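Local structure of hypothetical protein (Pectobacterium atrosepticum SCRI1043, 2P7H) at residues C[51-56]-C[74-79]; C[106-111]-C[136-141]; C[197-202]-C[225-230]. The protein probably transfers methyl groups from S-adenosylmethionine to a substrate not yet identified, as a member of the class I methyltransferase superfamily. All blocks are in the same frame, centred on the assembly; numbering follows the deposited sequence. Where two conformers were deposited one is given.

Contact 1 (C[51-56]-C[74-79])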
# COMPACT_ATOMS: atom_id res chain seq x y z
N SER C 51 -6.51 -32.69 -4.24
CA SER C 51 -5.16 -33.05 -3.85
C SER C 51 -4.31 -33.42 -5.09
O SER C 51 -3.06 -33.51 -5.03
CB SER C 51 -5.23 -34.19 -2.84
OG SER C 51 -6.06 -35.25 -3.32
N PHE C 52 -5.00 -33.57 -6.22
CA PHE C 52 -4.40 -33.85 -7.51
C PHE C 52 -3.31 -34.97 -7.43
O PHE C 52 -3.66 -36.11 -7.12
CB PHE C 52 -3.93 -32.52 -8.14
CG PHE C 52 -3.62 -32.64 -9.61
CD1 PHE C 52 -4.57 -33.14 -10.48
CD2 PHE C 52 -2.39 -32.26 -10.11
CE1 PHE C 52 -4.28 -33.26 -11.82
CE2 PHE C 52 -2.11 -32.38 -11.44
CZ PHE C 52 -3.05 -32.88 -12.30
N LYS C 53 -2.05 -34.68 -7.74
CA LYS C 53 -1.02 -35.73 -7.85
C LYS C 53 -0.25 -35.90 -6.57
O LYS C 53 0.74 -36.59 -6.54
CB LYS C 53 -0.04 -35.43 -8.99
CG LYS C 53 -0.71 -35.42 -10.37
CD LYS C 53 0.12 -36.04 -11.45
CE LYS C 53 1.22 -35.14 -11.95
NZ LYS C 53 1.68 -35.66 -13.27
N GLY C 54 -0.68 -35.25 -5.50
CA GLY C 54 -0.04 -35.43 -4.20
C GLY C 54 1.20 -34.59 -3.92
O GLY C 54 1.88 -34.79 -2.91
N ASP C 55 1.49 -33.64 -4.80
CA ASP C 55 2.68 -32.79 -4.66
C ASP C 55 2.62 -31.97 -3.38
O ASP C 55 3.62 -31.84 -2.69
CB ASP C 55 2.84 -31.87 -5.87
CG ASP C 55 3.01 -32.65 -7.18
OD1 ASP C 55 3.99 -33.41 -7.29
OD2 ASP C 55 2.14 -32.54 -8.07
N PHE C 56 1.44 -31.45 -3.03
CA PHE C 56 1.32 -30.65 -1.79
C PHE C 56 1.12 -31.60 -0.61
O PHE C 56 1.67 -31.38 0.46
CB PHE C 56 0.15 -29.66 -1.89
CG PHE C 56 0.21 -28.53 -0.87
CD1 PHE C 56 1.28 -27.68 -0.81
CD2 PHE C 56 -0.84 -28.34 0.03
CE1 PHE C 56 1.34 -26.65 0.10
CE2 PHE C 56 -0.78 -27.32 0.95
CZ PHE C 56 0.31 -26.48 1.00
N GLU C 74 -8.98 -39.94 -11.42
CA GLU C 74 -8.51 -41.27 -11.04
C GLU C 74 -7.01 -41.42 -11.27
O GLU C 74 -6.31 -42.09 -10.50
CB GLU C 74 -9.23 -42.33 -11.87
CG GLU C 74 -8.98 -43.74 -11.40
CD GLU C 74 -9.92 -44.77 -12.05
OE1 GLU C 74 -10.89 -44.37 -12.74
OE2 GLU C 74 -9.69 -45.98 -11.85
N GLU C 75 -6.54 -40.81 -12.35
CA GLU C 75 -5.15 -40.85 -12.76
C GLU C 75 -4.27 -40.06 -11.80
O GLU C 75 -3.21 -40.54 -11.37
CB GLU C 75 -5.04 -40.24 -14.16
CG GLU C 75 -3.65 -40.29 -14.77
CD GLU C 75 -3.61 -39.73 -16.18
OE1 GLU C 75 -4.70 -39.59 -16.79
OE2 GLU C 75 -2.50 -39.43 -16.68
N ALA C 76 -4.70 -38.86 -11.45
CA ALA C 76 -3.93 -38.04 -10.51
C ALA C 76 -3.82 -38.78 -9.19
O ALA C 76 -2.75 -38.88 -8.60
CB ALA C 76 -4.60 -36.67 -10.30
N ILE C 77 -4.96 -39.29 -8.72
CA ILE C 77 -5.06 -40.00 -7.45
C ILE C 77 -4.13 -41.22 -7.45
O ILE C 77 -3.38 -41.43 -6.51
CB ILE C 77 -6.54 -40.40 -7.18
CG1 ILE C 77 -7.05 -39.83 -5.86
CG2 ILE C 77 -6.75 -41.88 -7.22
CD1 ILE C 77 -8.56 -40.06 -5.71
N SER C 78 -4.16 -41.99 -8.54
CA SER C 78 -3.27 -43.13 -8.67
C SER C 78 -1.80 -42.73 -8.60
O SER C 78 -1.01 -43.41 -7.97
CB SER C 78 -3.57 -43.86 -9.98
OG SER C 78 -4.95 -44.17 -10.07
N HIS C 79 -1.45 -41.62 -9.24
CA HIS C 79 -0.08 -41.12 -9.17
C HIS C 79 0.29 -40.79 -7.74
O HIS C 79 1.34 -41.20 -7.27
CB HIS C 79 0.11 -39.89 -10.05
CG HIS C 79 1.48 -39.30 -9.96
ND1 HIS C 79 1.90 -38.54 -8.89
CD2 HIS C 79 2.54 -39.35 -10.82
CE1 HIS C 79 3.15 -38.14 -9.08
NE2 HIS C 79 3.56 -38.62 -10.25
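Lys-53 lays its aliphatic chain over one face of the His-79 imidazole: CD sits 4.0 Å from the ring centroid, a CH-pi contact 18° off the ring normal. The bend at chi2 (-141°) swings CD over the ring. Residues 51-56 run from the loop after the first strand of a Rossmann-like methyltransferase domain, where relatives carry the glycine-rich motif that holds the cofactor, into the start of helix 55-60; residues 74-79 open the helix after the second strand. The same histidine also bonds to the loop backbone: its ND1 donates to Lys-53 O at 3.3 Å, a rather long and bent bond in the carbonyl plane on a lone pair, so one residue meets the lysine's main chain and side chain. Beside this pair, Phe-52 CD1 meets Ala-76 CB at 3.5 Å. The small methyl suits a place where the backbones come close, with the CA atoms of Lys-53 and Ala-76 4.6 Å apart. Lys-53 CG lies over one face of the phenyl ring, toward its rim. Glu-71, at the end of strand 67-71, accepts a hydrogen bond from Phe-52 N; in relatives an acidic residue here commonly binds the cofactor ribose. Ser-51 to Gly-54 make a type II' turn with Phe-52 at its second position, and Gly-54, with a positive phi of 84°, suits the turn's exit. Gly-54 N closes it by bonding Ser-51 O at 3.0 Å.

Contact 2 (C[106-111]-C[136-141]); sequences NIVLTH and RLFLVC
The Phe-138 ring meets the neighbouring strand at its edge, where Ile-107 O lies in plane, 3.5 Å from CD1, and Asn-106 OD1 approaches CE1 at 3.6 Å. Amide and ring run side by side with planes 27° apart, and both oxygens face the weakly positive ring hydrogens. Phe-37 and Phe-41 also meet this phenyl, their planes well inclined to it. The Asn-106 amide is held by Arg-42 N at OD1 and by Asn-45 O at ND2, which pays for burying a polar group. At the other end, the His-111 imidazole has Val-140 CG1 at its edge, in plane, while its NE2 is hydrogen-bonded to Ser-239 OG. Opposite the Phe-138 face of the sheet, leucines and an isoleucine interlock: Leu-137 CD1 touches Ile-107 CG2 at 3.8 Å, and Leu-109 CD2 touches Leu-139 CD1 at 3.7 Å. Leu-139 extends its CG opposite the backbone N (chi1 -179°), which brings CD1 alongside Leu-109 CD2. Five backbone bonds join residues 106-111 to residues 136-141, from Ile-107 N to Arg-136 O through His-111 N to Val-140 O, the latter 2.8 Å long. A water donates to both Leu-109 O and Val-140 O. In-register parallel pairing of strands 104-110 and 135-142, linked through helix 119-130, forms the beta-alpha-beta crossover between the fourth and fifth strands of the class I methyltransferase sheet.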
# COMPACT_ATOMS: atom_id res chain seq x y z
N ASN C 106 -8.52 -29.49 10.24
CA ASN C 106 -7.87 -28.65 9.26
C ASN C 106 -8.39 -29.06 7.88
O ASN C 106 -8.45 -30.23 7.58
CB ASN C 106 -6.35 -28.82 9.32
CG ASN C 106 -5.80 -28.58 10.68
OD1 ASN C 106 -5.36 -27.46 11.02
ND2 ASN C 106 -5.84 -29.63 11.50
N ILE C 107 -8.78 -28.08 7.08
CA ILE C 107 -9.12 -28.32 5.68
C ILE C 107 -8.33 -27.39 4.80
O ILE C 107 -8.29 -26.18 5.05
CB ILE C 107 -10.62 -28.10 5.47
CG1 ILE C 107 -11.39 -29.00 6.44
CG2 ILE C 107 -11.02 -28.32 3.96
CD1 ILE C 107 -12.95 -28.97 6.23
N VAL C 108 -7.79 -27.94 3.72
CA VAL C 108 -6.89 -27.21 2.84
C VAL C 108 -7.56 -27.09 1.49
O VAL C 108 -7.99 -28.09 0.96
CB VAL C 108 -5.49 -27.91 2.77
CG1 VAL C 108 -4.67 -27.36 1.65
CG2 VAL C 108 -4.76 -27.72 4.13
N LEU C 109 -7.77 -25.86 1.03
CA LEU C 109 -8.33 -25.60 -0.32
C LEU C 109 -7.42 -24.56 -1.00
O LEU C 109 -7.64 -23.35 -0.88
CB LEU C 109 -9.77 -25.08 -0.23
CG LEU C 109 -10.62 -25.07 -1.52
CD1 LEU C 109 -10.90 -26.46 -2.12
CD2 LEU C 109 -11.91 -24.28 -1.28
N THR C 110 -6.40 -25.07 -1.67
CA THR C 110 -5.35 -24.22 -2.22
C THR C 110 -5.32 -24.35 -3.75
O THR C 110 -5.11 -25.49 -4.31
CB THR C 110 -3.96 -24.49 -1.59
OG1 THR C 110 -3.45 -25.75 -2.06
CG2 THR C 110 -4.02 -24.45 -0.05
N HIS C 111 -5.58 -23.20 -4.41
CA HIS C 111 -5.64 -23.08 -5.88
C HIS C 111 -6.63 -24.05 -6.47
O HIS C 111 -6.39 -24.70 -7.51
CB HIS C 111 -4.24 -23.19 -6.52
CG HIS C 111 -3.34 -22.03 -6.20
ND1 HIS C 111 -2.46 -21.49 -7.12
CD2 HIS C 111 -3.24 -21.26 -5.09
CE1 HIS C 111 -1.81 -20.48 -6.56
NE2 HIS C 111 -2.25 -20.32 -5.33
N ARG C 136 -10.32 -25.33 11.22
CA ARG C 136 -9.89 -24.23 10.40
C ARG C 136 -9.76 -24.60 8.95
O ARG C 136 -9.22 -25.67 8.59
CB ARG C 136 -8.54 -23.71 10.88
CG ARG C 136 -8.64 -23.11 12.29
CD ARG C 136 -7.30 -22.64 12.84
NE ARG C 136 -7.53 -22.03 14.15
CZ ARG C 136 -6.60 -21.57 14.98
NH1 ARG C 136 -5.33 -21.63 14.69
NH2 ARG C 136 -6.98 -21.06 16.15
N LEU C 137 -10.22 -23.68 8.11
CA LEU C 137 -10.03 -23.75 6.67
C LEU C 137 -8.86 -22.82 6.24
O LEU C 137 -8.82 -21.63 6.59
CB LEU C 137 -11.33 -23.43 5.94
CG LEU C 137 -11.23 -23.23 4.40
CD1 LEU C 137 -10.97 -24.58 3.62
CD2 LEU C 137 -12.49 -22.48 3.90
N PHE C 138 -7.98 -23.40 5.42
CA PHE C 138 -6.85 -22.75 4.79
C PHE C 138 -7.19 -22.53 3.31
O PHE C 138 -7.04 -23.41 2.49
CB PHE C 138 -5.63 -23.62 4.97
CG PHE C 138 -5.25 -23.79 6.40
CD1 PHE C 138 -5.88 -24.74 7.18
CD2 PHE C 138 -4.26 -23.00 6.95
CE1 PHE C 138 -5.57 -24.89 8.51
CE2 PHE C 138 -3.93 -23.15 8.28
CZ PHE C 138 -4.61 -24.10 9.06
N LEU C 139 -7.69 -21.34 3.03
CA LEU C 139 -8.18 -20.95 1.69
C LEU C 139 -7.17 -20.05 0.99
O LEU C 139 -6.91 -18.93 1.45
CB LEU C 139 -9.54 -20.24 1.86
CG LEU C 139 -10.23 -19.77 0.58
CD1 LEU C 139 -10.52 -20.94 -0.41
CD2 LEU C 139 -11.52 -18.93 0.90
N VAL C 140 -6.61 -20.56 -0.11
CA VAL C 140 -5.56 -19.87 -0.84
C VAL C 140 -5.89 -19.86 -2.32
O VAL C 140 -6.19 -20.92 -2.92
CB VAL C 140 -4.18 -20.55 -0.64
CG1 VAL C 140 -3.07 -19.88 -1.48
CG2 VAL C 140 -3.84 -20.56 0.87
N CYS C 141 -5.82 -18.68 -2.92
CA CYS C 141 -6.04 -18.54 -4.35
C CYS C 141 -4.97 -17.64 -4.96
O CYS C 141 -4.47 -16.73 -4.31
CB CYS C 141 -7.41 -17.90 -4.58
SG CYS C 141 -8.83 -18.93 -4.15
O HOH W 1 -8.57 -22.38 -3.43

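Contact 3 (C[197-202]-C[225-230]); sequences SGIFFK and GCYQLG
Cys-226 sets its CB over one face of the Phe-200 ring, 3.7 Å from the centroid and 22° off the normal. Its SG stands more obliquely, 4.6 Å from that centroid, in a sulfur-aromatic contact; a small, polarisable side chain lets the ring approach the helix closely. The CB of Phe-200 points away from the helix, but CG anti to the backbone N (chi1 -162°) turns the ring back to it, and Trp-209 and Phe-24 meet that ring edge-to-face. Cys-226 O takes two donors from opposite faces of its carbonyl plane: Gly-230 N within the helix, and Phe-201 N of the strand at 2.9 Å, the latter well above the plane. One residue on, Tyr-227 O accepts from a water at 2.7 Å; this water also donates to Gly-198 O at 2.9 Å and accepts from Phe-200 N at 2.8 Å, so it joins three main-chain groups. The Tyr-227 ring turns its edge to Ile-199 CG2, and Phe-32 lies nearly parallel to it. Residues 225-230 of helix 220-230 here meet 197-201 of strand 192-201, their N-to-C directions 133° apart; this strand is outermost on its side of the chain's Rossmann-like sheet, antiparallel to strand 237-245. Leu-229 CD2 rests over a face of the Phe-201 ring, 4.0 Å from Phe-201 CD2, the side chains alongside each other. Another subunit packs against this pair, its Val-147 on Phe-201 and its Gln-150 on Leu-229. Gly-230 ends the helix at the edge of the Phe-201 ring, its CA 3.9 Å from Phe-201 N, too near the strand backbone for a side chain.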
# COMPACT_ATOMS: atom_id res chain seq x y z
N SER C 197 -4.19 -12.70 4.77
CA SER C 197 -2.79 -12.50 4.52
C SER C 197 -2.45 -12.80 3.07
O SER C 197 -3.33 -13.09 2.26
CB SER C 197 -1.91 -13.37 5.44
OG SER C 197 -0.54 -12.91 5.44
N GLY C 198 -1.17 -12.69 2.76
CA GLY C 198 -0.65 -12.98 1.44
C GLY C 198 0.60 -13.83 1.55
O GLY C 198 1.36 -13.77 2.56
N ILE C 199 0.84 -14.59 0.50
CA ILE C 199 2.00 -15.48 0.41
C ILE C 199 2.87 -15.11 -0.81
O ILE C 199 2.46 -15.33 -1.96
CB ILE C 199 1.60 -17.00 0.33
CG1 ILE C 199 0.66 -17.37 1.49
CG2 ILE C 199 2.87 -17.89 0.39
CD1 ILE C 199 -0.07 -18.72 1.34
N PHE C 200 4.08 -14.57 -0.51
CA PHE C 200 5.15 -14.29 -1.45
C PHE C 200 4.95 -13.03 -2.30
O PHE C 200 4.14 -13.01 -3.23
CB PHE C 200 5.40 -15.46 -2.38
CG PHE C 200 6.75 -15.40 -3.06
CD1 PHE C 200 7.86 -15.92 -2.46
CD2 PHE C 200 6.89 -14.78 -4.28
CE1 PHE C 200 9.09 -15.83 -3.08
CE2 PHE C 200 8.13 -14.71 -4.89
CZ PHE C 200 9.20 -15.22 -4.29
N PHE C 201 5.69 -11.99 -1.96
CA PHE C 201 5.74 -10.77 -2.76
C PHE C 201 6.26 -11.10 -4.15
O PHE C 201 7.44 -11.45 -4.33
CB PHE C 201 6.64 -9.73 -2.08
CG PHE C 201 6.38 -8.31 -2.57
CD1 PHE C 201 6.81 -7.92 -3.82
CD2 PHE C 201 5.70 -7.40 -1.77
CE1 PHE C 201 6.58 -6.63 -4.27
CE2 PHE C 201 5.45 -6.10 -2.21
CZ PHE C 201 5.89 -5.74 -3.48
N LYS C 202 5.37 -10.97 -5.16
CA LYS C 202 5.64 -11.50 -6.50
C LYS C 202 5.71 -10.42 -7.57
O LYS C 202 4.67 -9.96 -8.03
CB LYS C 202 4.53 -12.49 -6.90
CG LYS C 202 4.85 -13.36 -8.09
CD LYS C 202 3.61 -14.09 -8.63
CE LYS C 202 3.89 -14.73 -9.96
NZ LYS C 202 2.68 -15.49 -10.42
N GLY C 225 13.10 -13.43 1.82
CA GLY C 225 12.75 -12.01 1.97
C GLY C 225 11.46 -11.59 1.28
O GLY C 225 10.74 -10.74 1.80
N CYS C 226 11.17 -12.17 0.11
CA CYS C 226 9.89 -11.96 -0.56
C CYS C 226 8.72 -12.53 0.22
O CYS C 226 7.62 -11.99 0.19
CB CYS C 226 9.88 -12.62 -1.94
SG CYS C 226 11.00 -11.88 -3.09
N TYR C 227 8.94 -13.66 0.89
CA TYR C 227 7.93 -14.21 1.79
C TYR C 227 7.70 -13.32 2.98
O TYR C 227 6.54 -13.02 3.34
CB TYR C 227 8.35 -15.62 2.26
CG TYR C 227 7.43 -16.16 3.33
CD1 TYR C 227 6.17 -16.67 3.01
CD2 TYR C 227 7.81 -16.15 4.68
CE1 TYR C 227 5.32 -17.15 3.99
CE2 TYR C 227 6.96 -16.64 5.66
CZ TYR C 227 5.75 -17.14 5.32
OH TYR C 227 4.95 -17.62 6.35
N GLN C 228 8.77 -12.89 3.61
CA GLN C 228 8.63 -12.03 4.81
C GLN C 228 7.97 -10.71 4.45
O GLN C 228 7.04 -10.25 5.17
CB GLN C 228 10.02 -11.73 5.41
CG GLN C 228 10.75 -12.91 5.99
CD GLN C 228 12.18 -12.56 6.29
OE1 GLN C 228 12.49 -11.89 7.27
NE2 GLN C 228 13.05 -12.91 5.38
N LEU C 229 8.46 -10.07 3.39
CA LEU C 229 7.90 -8.79 2.95
C LEU C 229 6.45 -8.93 2.48
O LEU C 229 5.64 -8.04 2.75
CB LEU C 229 8.74 -8.11 1.88
CG LEU C 229 8.28 -6.69 1.54
CD1 LEU C 229 8.66 -5.73 2.66
CD2 LEU C 229 8.94 -6.27 0.25
N GLY C 230 6.10 -10.07 1.86
CA GLY C 230 4.74 -10.31 1.38
C GLY C 230 3.68 -10.20 2.46
O GLY C 230 2.56 -9.74 2.19
O HOH W 2 4.21 -13.71 2.13

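The three contacts follow one another along the chain; contacts 2 and 3 reach the same sheet, while contacts 1 and 3 lie on opposite sides of the chain's centre. Contacts 1 and 2, with centres about 17 Å apart, meet through Phe-56 CE2 and Val-108 CG1 at 4.0 Å. Each lies beside bound Tris, probably from the crystallisation liquor: at the nearest atoms the side chains of Phe-52 and Thr-110 are about 4 Å and 3 Å from it, and Thr-110 O hydrogen-bonds a Tris nitrogen. These positions are consistent with the cofactor pocket of class I methyltransferases. Contact 3 adjoins contact 2 through Ile-199 CD1 and Val-140 CG2, 4.2 Å apart, and Met-33 of helix 24-37 touches both residues. Contacts 1 and 3, with centres about 27 Å apart, do not touch.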